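Local coordinates for cellulosome protein dockerin type I (Clostridium thermocellum, PDB 2WZ8), which probably binds plant cell-wall carbohydrate as a family 35 carbohydrate-binding module of a cellulosomal protein, at residues A[64-69]-A[127-132]. Residues are numbered along the deposited sequence; the frame is centred on the assembly and turned at random.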
loop_
_atom_site.group_PDB
_atom_site.type_symbol
_atom_site.label_atom_id
_atom_site.label_comp_id
_atom_site.label_asym_id
_atom_site.label_seq_id
_atom_site.Cartn_x
_atom_site.Cartn_y
_atom_site.Cartn_z
ATOM N N MET A 64 9.624 -0.773 -4.977
ATOM C CA MET A 64 8.800 -0.599 -3.779
ATOM C C MET A 64 8.328 -1.978 -3.337
ATOM O O MET A 64 7.599 -2.692 -4.048
ATOM C CB MET A 64 7.587 0.282 -4.054
ATOM C CG MET A 64 6.677 0.402 -2.837
ATOM S SD MET A 64 5.295 1.552 -3.059
ATOM C CE MET A 64 4.344 0.810 -4.389
ATOM N N VAL A 65 8.809 -2.370 -2.177
ATOM C CA VAL A 65 8.445 -3.645 -1.591
ATOM C C VAL A 65 7.248 -3.393 -0.663
ATOM O O VAL A 65 7.357 -2.658 0.325
ATOM C CB VAL A 65 9.598 -4.246 -0.739
ATOM C CG1 VAL A 65 9.185 -5.656 -0.228
ATOM C CG2 VAL A 65 10.903 -4.309 -1.523
ATOM N N VAL A 66 6.125 -3.980 -1.006
ATOM C CA VAL A 66 4.878 -3.794 -0.268
ATOM C C VAL A 66 4.625 -5.030 0.568
ATOM O O VAL A 66 4.563 -6.149 0.050
ATOM C CB VAL A 66 3.689 -3.557 -1.232
ATOM C CG1 VAL A 66 2.368 -3.334 -0.465
ATOM C CG2 VAL A 66 3.943 -2.366 -2.185
ATOM N N GLN A 67 4.471 -4.813 1.865
ATOM C CA GLN A 67 4.086 -5.889 2.795
ATOM C C GLN A 67 2.602 -5.769 3.086
ATOM O O GLN A 67 2.130 -4.724 3.474
ATOM C CB GLN A 67 4.912 -5.872 4.077
ATOM C CG GLN A 67 4.605 -7.057 4.992
ATOM C CD GLN A 67 5.675 -7.346 5.996
ATOM O OE1 GLN A 67 5.457 -7.241 7.227
ATOM N NE2 GLN A 67 6.832 -7.718 5.504
ATOM N N PHE A 68 1.894 -6.862 2.870
ATOM C CA PHE A 68 0.424 -6.836 2.792
ATOM C C PHE A 68 -0.189 -8.158 3.236
ATOM O O PHE A 68 0.498 -9.193 3.259
ATOM C CB PHE A 68 -0.015 -6.492 1.350
ATOM C CG PHE A 68 0.232 -7.608 0.369
ATOM C CD1 PHE A 68 -0.757 -8.538 0.093
ATOM C CD2 PHE A 68 1.487 -7.774 -0.199
ATOM C CE1 PHE A 68 -0.532 -9.600 -0.740
ATOM C CE2 PHE A 68 1.734 -8.860 -1.017
ATOM C CZ PHE A 68 0.719 -9.764 -1.299
ATOM N N ALA A 69 -1.499 -8.111 3.515
ATOM C CA ALA A 69 -2.304 -9.312 3.751
ATOM C C ALA A 69 -3.510 -9.294 2.832
ATOM O O ALA A 69 -4.082 -8.257 2.580
ATOM C CB ALA A 69 -2.701 -9.449 5.210
ATOM N N ILE A 127 2.894 8.515 -2.408
ATOM C CA ILE A 127 2.425 7.277 -3.002
ATOM C C ILE A 127 1.069 6.919 -2.415
ATOM O O ILE A 127 0.969 6.705 -1.225
ATOM C CB ILE A 127 3.429 6.084 -2.823
ATOM C CG1 ILE A 127 4.866 6.467 -3.250
ATOM C CG2 ILE A 127 2.916 4.868 -3.565
ATOM C CD1 ILE A 127 5.951 5.397 -2.980
ATOM N N ARG A 128 0.047 6.899 -3.262
ATOM C CA ARG A 128 -1.351 6.587 -2.856
ATOM C C ARG A 128 -1.792 5.253 -3.379
ATOM O O ARG A 128 -1.652 4.921 -4.552
ATOM C CB ARG A 128 -2.291 7.686 -3.378
ATOM C CG ARG A 128 -3.724 7.515 -2.874
ATOM C CD ARG A 128 -4.699 8.600 -3.337
ATOM N NE ARG A 128 -4.362 9.911 -2.808
ATOM C CZ ARG A 128 -5.171 10.954 -2.811
ATOM N NH1 ARG A 128 -6.392 10.831 -3.334
ATOM N NH2 ARG A 128 -4.772 12.092 -2.302
ATOM N N PHE A 129 -2.426 4.525 -2.474
ATOM C CA PHE A 129 -3.023 3.215 -2.689
ATOM C C PHE A 129 -4.541 3.385 -2.547
ATOM O O PHE A 129 -5.054 3.953 -1.577
ATOM C CB PHE A 129 -2.537 2.247 -1.598
ATOM C CG PHE A 129 -1.081 1.847 -1.716
ATOM C CD1 PHE A 129 -0.737 0.576 -2.160
ATOM C CD2 PHE A 129 -0.092 2.678 -1.304
ATOM C CE1 PHE A 129 0.606 0.189 -2.220
ATOM C CE2 PHE A 129 1.249 2.333 -1.420
ATOM C CZ PHE A 129 1.587 1.065 -1.843
ATOM N N TYR A 130 -5.255 2.934 -3.568
ATOM C CA TYR A 130 -6.720 2.986 -3.547
ATOM C C TYR A 130 -7.337 1.962 -4.474
ATOM O O TYR A 130 -6.652 1.377 -5.302
ATOM C CB TYR A 130 -7.189 4.397 -3.963
ATOM C CG TYR A 130 -6.909 4.818 -5.403
ATOM C CD1 TYR A 130 -7.889 4.677 -6.363
ATOM C CD2 TYR A 130 -5.682 5.349 -5.799
ATOM C CE1 TYR A 130 -7.661 5.067 -7.651
ATOM C CE2 TYR A 130 -5.450 5.729 -7.111
ATOM C CZ TYR A 130 -6.435 5.578 -8.027
ATOM O OH TYR A 130 -6.231 5.986 -9.348
ATOM N N ASN A 131 -8.632 1.746 -4.335
ATOM C CA ASN A 131 -9.366 0.978 -5.327
ATOM C C ASN A 131 -10.723 1.635 -5.492
ATOM O O ASN A 131 -11.504 1.698 -4.550
ATOM C CB ASN A 131 -9.468 -0.499 -4.887
ATOM C CG ASN A 131 -10.126 -1.377 -5.923
ATOM O OD1 ASN A 131 -11.021 -0.932 -6.642
ATOM N ND2 ASN A 131 -9.756 -2.661 -5.949
ATOM N N GLY A 132 -10.956 2.180 -6.684
ATOM C CA GLY A 132 -12.149 2.967 -6.981
ATOM C C GLY A 132 -13.389 2.214 -7.329
ATOM O O GLY A 132 -14.472 2.813 -7.472
#
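Met64 reaches across the core of the module to Ile127 and Phe129. Its CB points toward the segment 127-132, and CG stands anti to the backbone N (chi1 177°). The next torsion is also extended, which carries SD out toward the other sheet. SD meets the two branches of Ile127: it lies 3.9 Å from Ile127 CD1 and 4.1 Å from Ile127 CG2. Met64 and Ile127 lie alongside each other, pointing opposite ways. The chain then bends at its last torsion (chi3 63°), and the methyl turns to Phe129. Met64 CE is 3.8 Å from Phe129 CZ and approaches that ring obliquely. Met64 SD lies 3.9 Å from Phe129 CZ and 5.2 Å from the centroid of the Phe129 ring, an oblique Met-aromatic contact.

Val66, two residues on along the same strand, meets the same ring. Its CG2 lies at the ring edge, near the plane, 4.2 Å from Phe129 CZ. The far end of the phenyl ring thus touches both Met64 and Val66.

The strands 60-69 and 123-130 belong to different antiparallel sheets. The axes of strands 64-69 and 127-130 come within 12.1 Å, and their directions differ by 40°, as expected of facing layers in the beta-sandwich of this module. Ile90 of strand 86-92 touches Ile127 and Phe129, while Ile144 and Ile146 of strand 140-147 touch Met64.

All four residues are buried, and they meet through carbon and sulfur alone. The two sheets are therefore joined here by dispersion and the hydrophobic effect, with the thioether in contact with both the branched Ile127 side chain and the Phe129 ring.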